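Local structure of ribosome biogenesis GTPase A (Thermotoga maritima, 3CNL) at residues A[28-36]-A[64-72]; A[162-170]-A[183-192]. The protein binds GTP, probably hydrolyses it, and is probably required for a late step in assembly of the 50S ribosomal subunit. All coordinates share one frame; numbering follows the deposited sequence.

Interaction 1: residues A[28-36]-A[64-72]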
ATOM      1  N   VAL A  28      -4.739  -4.620  -4.260  1.00 21.86           N
ATOM      2  CA  VAL A  28      -3.317  -4.373  -4.055  1.00 21.54           C
ATOM      3  C   VAL A  28      -3.097  -3.632  -2.718  1.00 21.06           C
ATOM      4  O   VAL A  28      -3.396  -2.430  -2.584  1.00 20.68           O
ATOM      5  CB  VAL A  28      -2.679  -3.650  -5.259  1.00 21.54           C
ATOM      6  CG1 VAL A  28      -1.148  -3.407  -5.036  1.00 21.27           C
ATOM      7  CG2 VAL A  28      -2.924  -4.429  -6.562  1.00 21.43           C
ATOM      8  N   ARG A  29      -2.573  -4.382  -1.746  1.00 19.41           N
ATOM      9  CA  ARG A  29      -2.295  -3.888  -0.407  1.00 18.64           C
ATOM     10  C   ARG A  29      -0.789  -3.830  -0.226  1.00 19.11           C
ATOM     11  O   ARG A  29      -0.065  -4.465  -0.981  1.00 19.06           O
ATOM     12  CB  ARG A  29      -2.878  -4.847   0.630  1.00 18.49           C
ATOM     13  CG  ARG A  29      -4.401  -5.116   0.501  1.00 17.33           C
ATOM     14  CD  ARG A  29      -4.909  -5.740   1.778  1.00 20.81           C
ATOM     15  NE  ARG A  29      -6.275  -6.206   1.632  1.00 22.36           N
ATOM     16  CZ  ARG A  29      -7.008  -6.738   2.599  1.00 24.17           C
ATOM     17  NH1 ARG A  29      -6.516  -6.874   3.829  1.00 29.08           N
ATOM     18  NH2 ARG A  29      -8.249  -7.126   2.335  1.00 24.68           N
ATOM     19  N   ASP A  30      -0.330  -3.072   0.762  1.00 19.81           N
ATOM     20  CA  ASP A  30       1.080  -3.051   1.165  1.00 20.73           C
ATOM     21  C   ASP A  30       1.196  -4.136   2.244  1.00 20.64           C
ATOM     22  O   ASP A  30       0.417  -4.148   3.190  1.00 21.42           O
ATOM     23  CB  ASP A  30       1.460  -1.644   1.692  1.00 21.00           C
ATOM     24  CG  ASP A  30       2.966  -1.466   1.905  1.00 21.44           C
ATOM     25  OD1 ASP A  30       3.578  -2.332   2.544  1.00 20.47           O
ATOM     26  OD2 ASP A  30       3.546  -0.444   1.460  1.00 22.38           O
ATOM     27  N   ALA A  31       2.136  -5.071   2.077  1.00 20.50           N
ATOM     28  CA  ALA A  31       2.373  -6.151   3.048  1.00 20.17           C
ATOM     29  C   ALA A  31       2.819  -5.640   4.409  1.00 19.74           C
ATOM     30  O   ALA A  31       2.707  -6.342   5.422  1.00 19.57           O
ATOM     31  CB  ALA A  31       3.437  -7.123   2.500  1.00 20.32           C
ATOM     32  N   ARG A  32       3.344  -4.421   4.454  1.00 19.94           N
ATOM     33  CA  ARG A  32       3.797  -3.854   5.747  1.00 19.68           C
ATOM     34  C   ARG A  32       2.626  -3.386   6.620  1.00 20.76           C
ATOM     35  O   ARG A  32       2.745  -3.219   7.856  1.00 20.60           O
ATOM     36  CB  ARG A  32       4.765  -2.706   5.497  1.00 19.32           C
ATOM     37  CG  ARG A  32       6.016  -3.111   4.746  1.00 19.18           C
ATOM     38  CD  ARG A  32       6.878  -1.909   4.326  1.00 18.94           C
ATOM     39  NE  ARG A  32       6.162  -1.022   3.384  1.00 19.19           N
ATOM     40  CZ  ARG A  32       6.575   0.202   3.043  1.00 20.55           C
ATOM     41  NH1 ARG A  32       7.699   0.691   3.567  1.00 19.80           N
ATOM     42  NH2 ARG A  32       5.875   0.951   2.180  1.00 17.25           N
ATOM     43  N   ALA A  33       1.484  -3.170   5.977  1.00 20.94           N
ATOM     44  CA  ALA A  33       0.293  -2.702   6.686  1.00 20.95           C
ATOM     45  C   ALA A  33      -0.957  -3.253   6.009  1.00 21.67           C
ATOM     46  O   ALA A  33      -1.671  -2.499   5.368  1.00 22.02           O
ATOM     47  CB  ALA A  33       0.256  -1.132   6.676  1.00 20.92           C
ATOM     48  N   PRO A  34      -1.205  -4.576   6.098  1.00 22.20           N
ATOM     49  CA  PRO A  34      -2.357  -5.165   5.389  1.00 22.94           C
ATOM     50  C   PRO A  34      -3.750  -4.743   5.808  1.00 23.75           C
ATOM     51  O   PRO A  34      -4.648  -4.779   4.963  1.00 24.09           O
ATOM     52  CB  PRO A  34      -2.161  -6.684   5.575  1.00 22.60           C
ATOM     53  CG  PRO A  34      -0.706  -6.812   5.864  1.00 22.46           C
ATOM     54  CD  PRO A  34      -0.377  -5.623   6.721  1.00 21.60           C
ATOM     55  N   PHE A  35      -3.960  -4.379   7.077  1.00 24.71           N
ATOM     56  CA  PHE A  35      -5.270  -3.873   7.473  1.00 25.10           C
ATOM     57  C   PHE A  35      -5.411  -2.420   7.020  1.00 24.46           C
ATOM     58  O   PHE A  35      -6.404  -2.047   6.386  1.00 24.00           O
ATOM     59  CB  PHE A  35      -5.520  -3.980   8.985  1.00 26.85           C
ATOM     60  CG  PHE A  35      -5.958  -5.353   9.467  1.00 28.01           C
ATOM     61  CD1 PHE A  35      -6.565  -6.271   8.613  1.00 29.63           C
ATOM     62  CD2 PHE A  35      -5.787  -5.701  10.801  1.00 30.35           C
ATOM     63  CE1 PHE A  35      -6.954  -7.518   9.075  1.00 31.08           C
ATOM     64  CE2 PHE A  35      -6.190  -6.951  11.283  1.00 31.45           C
ATOM     65  CZ  PHE A  35      -6.772  -7.849  10.430  1.00 29.55           C
ATOM     66  N   ALA A  36      -4.400  -1.606   7.308  1.00 22.94           N
ATOM     67  CA  ALA A  36      -4.467  -0.202   6.983  1.00 22.59           C
ATOM     68  C   ALA A  36      -4.757  -0.000   5.514  1.00 22.45           C
ATOM     69  O   ALA A  36      -5.561   0.868   5.174  1.00 22.75           O
ATOM     70  CB  ALA A  36      -3.160   0.543   7.409  1.00 22.66           C
ATOM     71  N   THR A  64       5.192 -10.775   7.280  1.00 27.83           N
ATOM     72  CA  THR A  64       4.477 -11.095   6.035  1.00 28.08           C
ATOM     73  C   THR A  64       3.945 -12.523   6.055  1.00 28.82           C
ATOM     74  O   THR A  64       2.782 -12.747   5.737  1.00 28.96           O
ATOM     75  CB  THR A  64       5.325 -10.889   4.776  1.00 27.86           C
ATOM     76  OG1 THR A  64       5.738  -9.516   4.692  1.00 27.55           O
ATOM     77  CG2 THR A  64       4.512 -11.249   3.507  1.00 26.38           C
ATOM     78  N   LYS A  65       4.785 -13.488   6.425  1.00 28.94           N
ATOM     79  CA  LYS A  65       4.296 -14.867   6.543  1.00 29.54           C
ATOM     80  C   LYS A  65       3.107 -14.977   7.494  1.00 29.28           C
ATOM     81  O   LYS A  65       2.129 -15.670   7.187  1.00 30.45           O
ATOM     82  CB  LYS A  65       5.407 -15.841   6.930  1.00 29.91           C
ATOM     83  CG  LYS A  65       4.960 -17.309   6.809  1.00 32.82           C
ATOM     84  CD  LYS A  65       4.598 -17.655   5.365  1.00 37.44           C
ATOM     85  CE  LYS A  65       3.254 -18.350   5.300  1.00 38.83           C
ATOM     86  NZ  LYS A  65       3.242 -19.417   4.248  1.00 43.48           N
ATOM     87  N   LYS A  66       3.160 -14.298   8.632  1.00 28.54           N
ATOM     88  CA  LYS A  66       2.026 -14.326   9.562  1.00 28.17           C
ATOM     89  C   LYS A  66       0.758 -13.738   8.960  1.00 27.59           C
ATOM     90  O   LYS A  66      -0.362 -14.164   9.284  1.00 26.71           O
ATOM     91  CB  LYS A  66       2.357 -13.586  10.867  1.00 29.34           C
ATOM     92  CG  LYS A  66       3.227 -14.376  11.863  1.00 29.98           C
ATOM     93  CD  LYS A  66       2.403 -15.423  12.638  1.00 33.19           C
ATOM     94  CE  LYS A  66       3.193 -16.070  13.820  1.00 31.91           C
ATOM     95  NZ  LYS A  66       2.480 -17.289  14.341  1.00 32.78           N
ATOM     96  N   TRP A  67       0.920 -12.721   8.115  1.00 26.66           N
ATOM     97  CA  TRP A  67      -0.232 -12.163   7.408  1.00 25.84           C
ATOM     98  C   TRP A  67      -0.820 -13.169   6.422  1.00 26.01           C
ATOM     99  O   TRP A  67      -2.044 -13.325   6.354  1.00 25.60           O
ATOM    100  CB  TRP A  67       0.119 -10.823   6.732  1.00 24.42           C
ATOM    101  CG  TRP A  67       0.100  -9.689   7.700  1.00 23.20           C
ATOM    102  CD1 TRP A  67       1.169  -8.953   8.120  1.00 22.84           C
ATOM    103  CD2 TRP A  67      -1.047  -9.166   8.391  1.00 22.94           C
ATOM    104  NE1 TRP A  67       0.758  -7.995   9.022  1.00 23.61           N
ATOM    105  CE2 TRP A  67      -0.598  -8.100   9.199  1.00 23.17           C
ATOM    106  CE3 TRP A  67      -2.417  -9.480   8.383  1.00 23.23           C
ATOM    107  CZ2 TRP A  67      -1.462  -7.366  10.017  1.00 23.72           C
ATOM    108  CZ3 TRP A  67      -3.274  -8.746   9.172  1.00 23.44           C
ATOM    109  CH2 TRP A  67      -2.792  -7.692   9.989  1.00 23.28           C
ATOM    110  N   VAL A  68       0.031 -13.855   5.666  1.00 26.72           N
ATOM    111  CA  VAL A  68      -0.457 -14.896   4.736  1.00 28.16           C
ATOM    112  C   VAL A  68      -1.305 -15.911   5.492  1.00 29.20           C
ATOM    113  O   VAL A  68      -2.407 -16.225   5.063  1.00 29.22           O
ATOM    114  CB  VAL A  68       0.679 -15.615   3.954  1.00 28.30           C
ATOM    115  CG1 VAL A  68       0.113 -16.689   3.013  1.00 28.06           C
ATOM    116  CG2 VAL A  68       1.491 -14.604   3.139  1.00 28.55           C
ATOM    117  N   GLU A  69      -0.794 -16.393   6.627  1.00 30.66           N
ATOM    118  CA  GLU A  69      -1.470 -17.415   7.445  1.00 31.94           C
ATOM    119  C   GLU A  69      -2.788 -16.935   7.974  1.00 32.33           C
ATOM    120  O   GLU A  69      -3.782 -17.665   7.943  1.00 32.86           O
ATOM    121  CB  GLU A  69      -0.598 -17.792   8.628  1.00 32.73           C
ATOM    122  CG  GLU A  69       0.736 -18.278   8.188  1.00 35.64           C
ATOM    123  CD  GLU A  69       1.376 -19.192   9.172  1.00 37.85           C
ATOM    124  OE1 GLU A  69       0.702 -19.586  10.152  1.00 42.32           O
ATOM    125  OE2 GLU A  69       2.561 -19.509   8.948  1.00 42.43           O
ATOM    126  N   PHE A  70      -2.782 -15.695   8.467  1.00 32.14           N
ATOM    127  CA  PHE A  70      -3.985 -15.026   8.913  1.00 32.21           C
ATOM    128  C   PHE A  70      -5.071 -15.009   7.831  1.00 32.29           C
ATOM    129  O   PHE A  70      -6.224 -15.319   8.123  1.00 32.08           O
ATOM    130  CB  PHE A  70      -3.657 -13.592   9.375  1.00 32.10           C
ATOM    131  CG  PHE A  70      -4.865 -12.813   9.831  1.00 32.56           C
ATOM    132  CD1 PHE A  70      -5.349 -12.967  11.122  1.00 33.22           C
ATOM    133  CD2 PHE A  70      -5.512 -11.932   8.970  1.00 31.61           C
ATOM    134  CE1 PHE A  70      -6.463 -12.256  11.558  1.00 31.99           C
ATOM    135  CE2 PHE A  70      -6.622 -11.211   9.394  1.00 32.00           C
ATOM    136  CZ  PHE A  70      -7.102 -11.384  10.695  1.00 32.12           C
ATOM    137  N   PHE A  71      -4.721 -14.611   6.601  1.00 32.03           N
ATOM    138  CA  PHE A  71      -5.730 -14.526   5.540  1.00 32.09           C
ATOM    139  C   PHE A  71      -6.171 -15.909   5.064  1.00 32.95           C
ATOM    140  O   PHE A  71      -7.368 -16.131   4.844  1.00 33.26           O
ATOM    141  CB  PHE A  71      -5.270 -13.630   4.379  1.00 31.40           C
ATOM    142  CG  PHE A  71      -5.176 -12.173   4.756  1.00 29.59           C
ATOM    143  CD1 PHE A  71      -6.287 -11.493   5.218  1.00 28.60           C
ATOM    144  CD2 PHE A  71      -3.968 -11.499   4.684  1.00 28.27           C
ATOM    145  CE1 PHE A  71      -6.200 -10.153   5.582  1.00 29.28           C
ATOM    146  CE2 PHE A  71      -3.877 -10.157   5.042  1.00 27.92           C
ATOM    147  CZ  PHE A  71      -4.988  -9.491   5.496  1.00 29.20           C
ATOM    148  N   LYS A  72      -5.220 -16.836   4.933  1.00 33.65           N
ATOM    149  CA  LYS A  72      -5.554 -18.244   4.614  1.00 34.80           C
ATOM    150  C   LYS A  72      -6.542 -18.824   5.641  1.00 35.12           C
ATOM    151  O   LYS A  72      -7.516 -19.478   5.281  1.00 34.88           O
ATOM    152  CB  LYS A  72      -4.291 -19.116   4.487  1.00 34.79           C
ATOM    153  CG  LYS A  72      -3.275 -18.606   3.463  1.00 36.64           C
ATOM    154  CD  LYS A  72      -2.476 -19.688   2.742  1.00 38.41           C
ATOM    155  CE  LYS A  72      -1.981 -20.793   3.670  1.00 41.15           C
ATOM    156  NZ  LYS A  72      -1.651 -22.051   2.913  1.00 43.09           N
TER
HETATM  157  O   HOH W   1       4.707  -7.760   6.711  1.00 23.13           O
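Pro-34 leans its CG and CD over one face of the Trp-67 indole, its CG 3.4 Å from the centroid of the five-membered ring and only 6° off the normal, a textbook CH-pi contact. At its far end the same indole turns edge-on: CH2 of Trp-67 comes within 3.7 Å of CD2 of Phe-35, over one face of that phenyl ring, and the planes stand 78° apart in a T-shaped pair. CG of Trp-67 sits beside its own backbone N (chi1 -80°), which brings one face of the indole against Pro-34 CG and its outer edge to Phe-35. Phe-70 closes the aromatic cluster, its CE2 3.5 Å from CZ of Phe-35. CB of Pro-34 also meets the edge of Phe-71 at CE2 (3.9 Å). With Trp-67 replaced by an alanine, Pro-34 is likely to lose the surface its CG rests on, and the Phe-35 ring the edge that fixes its turn. Polar contact is indirect: a water gives a proton to Ala-31 O (2.8 Å) and also bonds Thr-64 OG1. Helix 61-73 thus packs against the loop that follows strand 24-30; Trp-67 also touches Leu-53 of strand 48-54, its NE1 bonded to Glu-246 O, and Phe-71 reaches Val-78 of strand 78-80.

Interaction 2: residues A[162-170]-A[183-192]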
ATOM      1  N   GLU A 162      -6.397   7.849  14.541  1.00 35.43           N
ATOM      2  CA  GLU A 162      -5.045   8.367  14.464  1.00 33.22           C
ATOM      3  C   GLU A 162      -4.104   7.252  13.979  1.00 31.21           C
ATOM      4  O   GLU A 162      -3.198   7.487  13.172  1.00 29.97           O
ATOM      5  CB  GLU A 162      -4.670   8.911  15.841  1.00 33.52           C
ATOM      6  CG  GLU A 162      -3.215   9.083  16.132  1.00 34.82           C
ATOM      7  CD  GLU A 162      -2.983   9.320  17.614  1.00 36.79           C
ATOM      8  OE1 GLU A 162      -3.426  10.383  18.117  1.00 35.99           O
ATOM      9  OE2 GLU A 162      -2.373   8.433  18.271  1.00 37.27           O
ATOM     10  N   ASP A 163      -4.350   6.038  14.463  1.00 29.31           N
ATOM     11  CA  ASP A 163      -3.541   4.890  14.097  1.00 28.34           C
ATOM     12  C   ASP A 163      -3.628   4.575  12.581  1.00 27.13           C
ATOM     13  O   ASP A 163      -2.620   4.309  11.928  1.00 26.37           O
ATOM     14  CB  ASP A 163      -3.963   3.689  14.928  1.00 28.69           C
ATOM     15  CG  ASP A 163      -3.093   2.492  14.679  1.00 29.73           C
ATOM     16  OD1 ASP A 163      -1.908   2.513  15.070  1.00 32.49           O
ATOM     17  OD2 ASP A 163      -3.592   1.524  14.096  1.00 31.20           O
ATOM     18  N   LEU A 164      -4.835   4.633  12.025  1.00 25.71           N
ATOM     19  CA  LEU A 164      -5.015   4.406  10.577  1.00 24.79           C
ATOM     20  C   LEU A 164      -4.303   5.469   9.728  1.00 23.80           C
ATOM     21  O   LEU A 164      -3.605   5.141   8.772  1.00 24.01           O
ATOM     22  CB  LEU A 164      -6.507   4.300  10.219  1.00 24.18           C
ATOM     23  CG  LEU A 164      -6.824   4.129   8.725  1.00 25.66           C
ATOM     24  CD1 LEU A 164      -6.257   2.825   8.177  1.00 23.73           C
ATOM     25  CD2 LEU A 164      -8.341   4.268   8.428  1.00 25.71           C
ATOM     26  N   ALA A 165      -4.439   6.739  10.101  1.00 22.60           N
ATOM     27  CA  ALA A 165      -3.722   7.813   9.406  1.00 21.55           C
ATOM     28  C   ALA A 165      -2.201   7.613   9.491  1.00 21.03           C
ATOM     29  O   ALA A 165      -1.497   7.763   8.492  1.00 21.33           O
ATOM     30  CB  ALA A 165      -4.127   9.182   9.971  1.00 21.66           C
ATOM     31  N   ALA A 166      -1.707   7.260  10.677  1.00 19.98           N
ATOM     32  CA  ALA A 166      -0.283   7.072  10.903  1.00 20.03           C
ATOM     33  C   ALA A 166       0.261   5.958   9.992  1.00 20.28           C
ATOM     34  O   ALA A 166       1.284   6.133   9.354  1.00 21.31           O
ATOM     35  CB  ALA A 166      -0.036   6.738  12.356  1.00 19.51           C
ATOM     36  N   LYS A 167      -0.464   4.847   9.907  1.00 20.12           N
ATOM     37  CA  LYS A 167      -0.065   3.688   9.084  1.00 20.98           C
ATOM     38  C   LYS A 167      -0.112   3.976   7.577  1.00 20.79           C
ATOM     39  O   LYS A 167       0.804   3.596   6.815  1.00 20.41           O
ATOM     40  CB  LYS A 167      -0.911   2.470   9.469  1.00 21.24           C
ATOM     41  CG  LYS A 167      -0.426   1.800  10.750  1.00 23.04           C
ATOM     42  CD  LYS A 167      -1.509   0.981  11.407  1.00 25.48           C
ATOM     43  CE  LYS A 167      -0.908   0.199  12.577  1.00 26.87           C
ATOM     44  NZ  LYS A 167      -1.974  -0.472  13.382  1.00 27.92           N
ATOM     45  N   LEU A 168      -1.165   4.658   7.147  1.00 20.48           N
ATOM     46  CA  LEU A 168      -1.239   5.143   5.765  1.00 20.67           C
ATOM     47  C   LEU A 168      -0.149   6.159   5.428  1.00 20.58           C
ATOM     48  O   LEU A 168       0.319   6.211   4.288  1.00 21.59           O
ATOM     49  CB  LEU A 168      -2.618   5.711   5.443  1.00 20.17           C
ATOM     50  CG  LEU A 168      -3.806   4.744   5.444  1.00 19.91           C
ATOM     51  CD1 LEU A 168      -5.099   5.524   5.291  1.00 22.83           C
ATOM     52  CD2 LEU A 168      -3.640   3.737   4.281  1.00 19.33           C
ATOM     53  N   LEU A 169       0.240   6.986   6.390  1.00 20.27           N
ATOM     54  CA  LEU A 169       1.414   7.840   6.204  1.00 20.41           C
ATOM     55  C   LEU A 169       2.694   7.039   5.979  1.00 19.49           C
ATOM     56  O   LEU A 169       3.517   7.360   5.105  1.00 20.03           O
ATOM     57  CB  LEU A 169       1.592   8.771   7.427  1.00 20.95           C
ATOM     58  CG  LEU A 169       2.816   9.680   7.478  1.00 21.72           C
ATOM     59  CD1 LEU A 169       2.745  10.685   6.354  1.00 23.91           C
ATOM     60  CD2 LEU A 169       2.841  10.412   8.836  1.00 21.84           C
ATOM     61  N   LEU A 170       2.885   6.019   6.802  1.00 18.73           N
ATOM     62  CA  LEU A 170       4.108   5.197   6.755  1.00 18.29           C
ATOM     63  C   LEU A 170       4.272   4.427   5.420  1.00 18.72           C
ATOM     64  O   LEU A 170       5.385   4.155   4.992  1.00 18.53           O
ATOM     65  CB  LEU A 170       4.108   4.209   7.952  1.00 18.02           C
ATOM     66  CG  LEU A 170       4.437   4.760   9.340  1.00 17.70           C
ATOM     67  CD1 LEU A 170       4.036   3.830  10.495  1.00 19.16           C
ATOM     68  CD2 LEU A 170       5.904   5.104   9.460  1.00 17.71           C
ATOM     69  N   ARG A 183      -0.114  14.654  16.531  1.00 25.14           N
ATOM     70  CA  ARG A 183      -0.211  13.348  17.188  1.00 25.19           C
ATOM     71  C   ARG A 183      -0.207  12.189  16.186  1.00 24.77           C
ATOM     72  O   ARG A 183       0.196  11.080  16.517  1.00 25.22           O
ATOM     73  CB  ARG A 183      -1.444  13.289  18.090  1.00 25.37           C
ATOM     74  CG  ARG A 183      -1.305  14.193  19.321  1.00 25.81           C
ATOM     75  CD  ARG A 183      -2.560  14.219  20.161  1.00 26.87           C
ATOM     76  NE  ARG A 183      -3.631  14.897  19.437  1.00 26.19           N
ATOM     77  CZ  ARG A 183      -4.724  15.397  19.997  1.00 26.48           C
ATOM     78  NH1 ARG A 183      -4.909  15.319  21.310  1.00 27.97           N
ATOM     79  NH2 ARG A 183      -5.622  15.982  19.233  1.00 26.26           N
ATOM     80  N   ILE A 184      -0.627  12.460  14.956  1.00 24.09           N
ATOM     81  CA  ILE A 184      -0.524  11.471  13.893  1.00 23.14           C
ATOM     82  C   ILE A 184       0.931  11.243  13.470  1.00 22.33           C
ATOM     83  O   ILE A 184       1.330  10.094  13.256  1.00 21.51           O
ATOM     84  CB  ILE A 184      -1.421  11.850  12.692  1.00 23.36           C
ATOM     85  CG1 ILE A 184      -2.884  11.756  13.107  1.00 23.08           C
ATOM     86  CG2 ILE A 184      -1.102  10.958  11.474  1.00 24.10           C
ATOM     87  CD1 ILE A 184      -3.874  12.383  12.103  1.00 23.86           C
ATOM     88  N   PHE A 185       1.728  12.319  13.369  1.00 22.04           N
ATOM     89  CA  PHE A 185       3.172  12.172  13.163  1.00 21.42           C
ATOM     90  C   PHE A 185       3.841  11.430  14.294  1.00 20.75           C
ATOM     91  O   PHE A 185       4.661  10.558  14.053  1.00 20.87           O
ATOM     92  CB  PHE A 185       3.891  13.514  12.964  1.00 22.32           C
ATOM     93  CG  PHE A 185       3.468  14.262  11.739  1.00 22.70           C
ATOM     94  CD1 PHE A 185       3.531  13.667  10.481  1.00 24.77           C
ATOM     95  CD2 PHE A 185       3.023  15.581  11.842  1.00 25.48           C
ATOM     96  CE1 PHE A 185       3.147  14.366   9.345  1.00 24.50           C
ATOM     97  CE2 PHE A 185       2.642  16.313  10.704  1.00 25.29           C
ATOM     98  CZ  PHE A 185       2.691  15.693   9.454  1.00 24.74           C
ATOM     99  N   GLU A 186       3.501  11.783  15.527  1.00 20.36           N
ATOM    100  CA  GLU A 186       4.030  11.085  16.695  1.00 19.98           C
ATOM    101  C   GLU A 186       3.681   9.585  16.714  1.00 19.89           C
ATOM    102  O   GLU A 186       4.564   8.747  16.977  1.00 20.00           O
ATOM    103  CB  GLU A 186       3.589  11.790  17.972  1.00 20.78           C
ATOM    104  CG  GLU A 186       4.181  13.192  18.068  1.00 22.61           C
ATOM    105  CD  GLU A 186       3.648  14.014  19.221  1.00 27.12           C
ATOM    106  OE1 GLU A 186       4.352  14.961  19.617  1.00 30.56           O
ATOM    107  OE2 GLU A 186       2.526  13.764  19.713  1.00 24.02           O
ATOM    108  N   ARG A 187       2.420   9.251  16.425  1.00 19.68           N
ATOM    109  CA  ARG A 187       1.953   7.857  16.317  1.00 20.71           C
ATOM    110  C   ARG A 187       2.761   7.083  15.274  1.00 19.58           C
ATOM    111  O   ARG A 187       3.213   5.971  15.512  1.00 19.39           O
ATOM    112  CB  ARG A 187       0.491   7.842  15.853  1.00 21.33           C
ATOM    113  CG  ARG A 187      -0.447   6.819  16.488  1.00 27.18           C
ATOM    114  CD  ARG A 187      -0.250   5.358  16.191  1.00 32.65           C
ATOM    115  NE  ARG A 187       0.425   4.702  17.305  1.00 36.56           N
ATOM    116  CZ  ARG A 187       0.517   3.391  17.528  1.00 36.31           C
ATOM    117  NH1 ARG A 187       1.222   2.974  18.568  1.00 35.95           N
ATOM    118  NH2 ARG A 187      -0.065   2.494  16.740  1.00 40.26           N
ATOM    119  N   ALA A 188       2.878   7.661  14.092  1.00 19.65           N
ATOM    120  CA  ALA A 188       3.657   7.052  13.005  1.00 20.57           C
ATOM    121  C   ALA A 188       5.099   6.817  13.425  1.00 20.83           C
ATOM    122  O   ALA A 188       5.658   5.760  13.147  1.00 21.74           O
ATOM    123  CB  ALA A 188       3.618   7.939  11.764  1.00 19.65           C
ATOM    124  N   PHE A 189       5.716   7.807  14.061  1.00 20.96           N
ATOM    125  CA  PHE A 189       7.090   7.626  14.555  1.00 21.44           C
ATOM    126  C   PHE A 189       7.144   6.506  15.613  1.00 21.77           C
ATOM    127  O   PHE A 189       8.018   5.652  15.563  1.00 21.18           O
ATOM    128  CB  PHE A 189       7.693   8.945  15.101  1.00 21.41           C
ATOM    129  CG  PHE A 189       9.099   8.790  15.597  1.00 21.74           C
ATOM    130  CD1 PHE A 189      10.136   8.533  14.703  1.00 23.25           C
ATOM    131  CD2 PHE A 189       9.386   8.851  16.954  1.00 21.99           C
ATOM    132  CE1 PHE A 189      11.454   8.353  15.165  1.00 24.78           C
ATOM    133  CE2 PHE A 189      10.692   8.677  17.420  1.00 23.10           C
ATOM    134  CZ  PHE A 189      11.719   8.436  16.527  1.00 22.33           C
ATOM    135  N   GLU A 190       6.187   6.493  16.537  1.00 22.33           N
ATOM    136  CA  GLU A 190       6.102   5.432  17.554  1.00 25.39           C
ATOM    137  C   GLU A 190       6.056   4.030  16.914  1.00 24.09           C
ATOM    138  O   GLU A 190       6.784   3.117  17.317  1.00 23.60           O
ATOM    139  CB  GLU A 190       4.871   5.665  18.443  1.00 24.33           C
ATOM    140  CG  GLU A 190       4.675   4.652  19.555  1.00 28.35           C
ATOM    141  CD  GLU A 190       3.512   5.034  20.458  1.00 27.96           C
ATOM    142  OE1 GLU A 190       3.768   5.392  21.626  1.00 37.24           O
ATOM    143  OE2 GLU A 190       2.350   5.019  19.998  1.00 33.54           O
ATOM    144  N   ILE A 191       5.210   3.876  15.907  1.00 23.71           N
ATOM    145  CA  ILE A 191       5.088   2.609  15.179  1.00 24.19           C
ATOM    146  C   ILE A 191       6.403   2.257  14.515  1.00 24.77           C
ATOM    147  O   ILE A 191       6.887   1.123  14.649  1.00 25.01           O
ATOM    148  CB  ILE A 191       3.943   2.642  14.129  1.00 24.08           C
ATOM    149  CG1 ILE A 191       2.592   2.826  14.812  1.00 22.95           C
ATOM    150  CG2 ILE A 191       3.936   1.344  13.262  1.00 24.83           C
ATOM    151  CD1 ILE A 191       1.511   3.301  13.850  1.00 21.96           C
ATOM    152  N   PHE A 192       7.004   3.240  13.837  1.00 25.29           N
ATOM    153  CA  PHE A 192       8.307   3.049  13.239  1.00 26.01           C
ATOM    154  C   PHE A 192       9.354   2.635  14.290  1.00 27.30           C
ATOM    155  O   PHE A 192      10.038   1.608  14.144  1.00 27.20           O
ATOM    156  CB  PHE A 192       8.761   4.314  12.490  1.00 25.13           C
ATOM    157  CG  PHE A 192      10.135   4.196  11.928  1.00 25.71           C
ATOM    158  CD1 PHE A 192      10.353   3.457  10.771  1.00 24.38           C
ATOM    159  CD2 PHE A 192      11.232   4.774  12.584  1.00 25.85           C
ATOM    160  CE1 PHE A 192      11.629   3.317  10.256  1.00 25.50           C
ATOM    161  CE2 PHE A 192      12.520   4.637  12.074  1.00 25.30           C
ATOM    162  CZ  PHE A 192      12.718   3.913  10.913  1.00 24.60           C
TER
HETATM  163  O   HOH W   2       0.420  10.040  19.220  1.00 33.76           O
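Two helices, 162-170 and 182-196, cross at -65° with their local axes 8.2 Å apart, packed knobs-into-holes in the helical part of the chain that follows the last strand of the GTPase sheet. Small residues sit at the crossing: the CB atoms of Ala-166 and Ala-188 are 3.9 Å apart, and Ala-166 is a knob in the hole formed by Ile-184, Arg-187, Ala-188 and Ile-191. Ile-191 returns the arrangement: its side chain sits among Asp-163, Ala-166, Lys-167 and Leu-170, CD1 toward the first three and CG2 3.7 Å from Leu-170 CD1. Leu-169 sends CD2 between the Phe-185 ring and Ala-188; one turn back along the same side, CG2 of Ile-184 rests on Ala-165 CB (3.8 Å).

Charges line the Asp-163 side. The Glu-162 side chain crosses Arg-187 at about a right angle, its CG 3.6 Å from Arg-187 CG. Bends at chi2 and chi3 turn the guanidinium of Arg-187 toward Asp-163, where NH2 bonds OD1 near the guanidinium plane, at a modelled 2.5 Å probably too short to be taken literally. NH1 holds Glu-190 OE2 in that plane, nearly straight (169°). Lys-167 NZ takes the syn lone pair of Asp-163 OD2 at 2.7 Å, completing a four-residue network in which the aspartate joins both cations. Helix 224-236 covers the apolar side, where Phe-232 touches Leu-169, Leu-170 and Ala-188; helix 202-212 packs on Phe-185 and Phe-189.

Interaction 1 lies in the GTPase fold and interaction 2 in the helices after it; their centres are 18 Å apart, yet they touch. Ala-36, the last residue of segment 28-36, rests its CB 3.6 Å from Lys-167 CB, and its O meets the tips of Leu-164 and Leu-168 on the face of helix 162-170 turned from helix 182-196. Glu-246 also spans the two: its carboxylate bonds Phe-35 N through OE1 and forms a long, weak ion pair with Lys-167 through OE2. Interaction 1 is nearer the nucleotide: the Ala-31 side chain is about 9 Å from GNP, that of Leu-170 about 13 Å, and Val-28 O bonds the GTP-binding residue Thr-110.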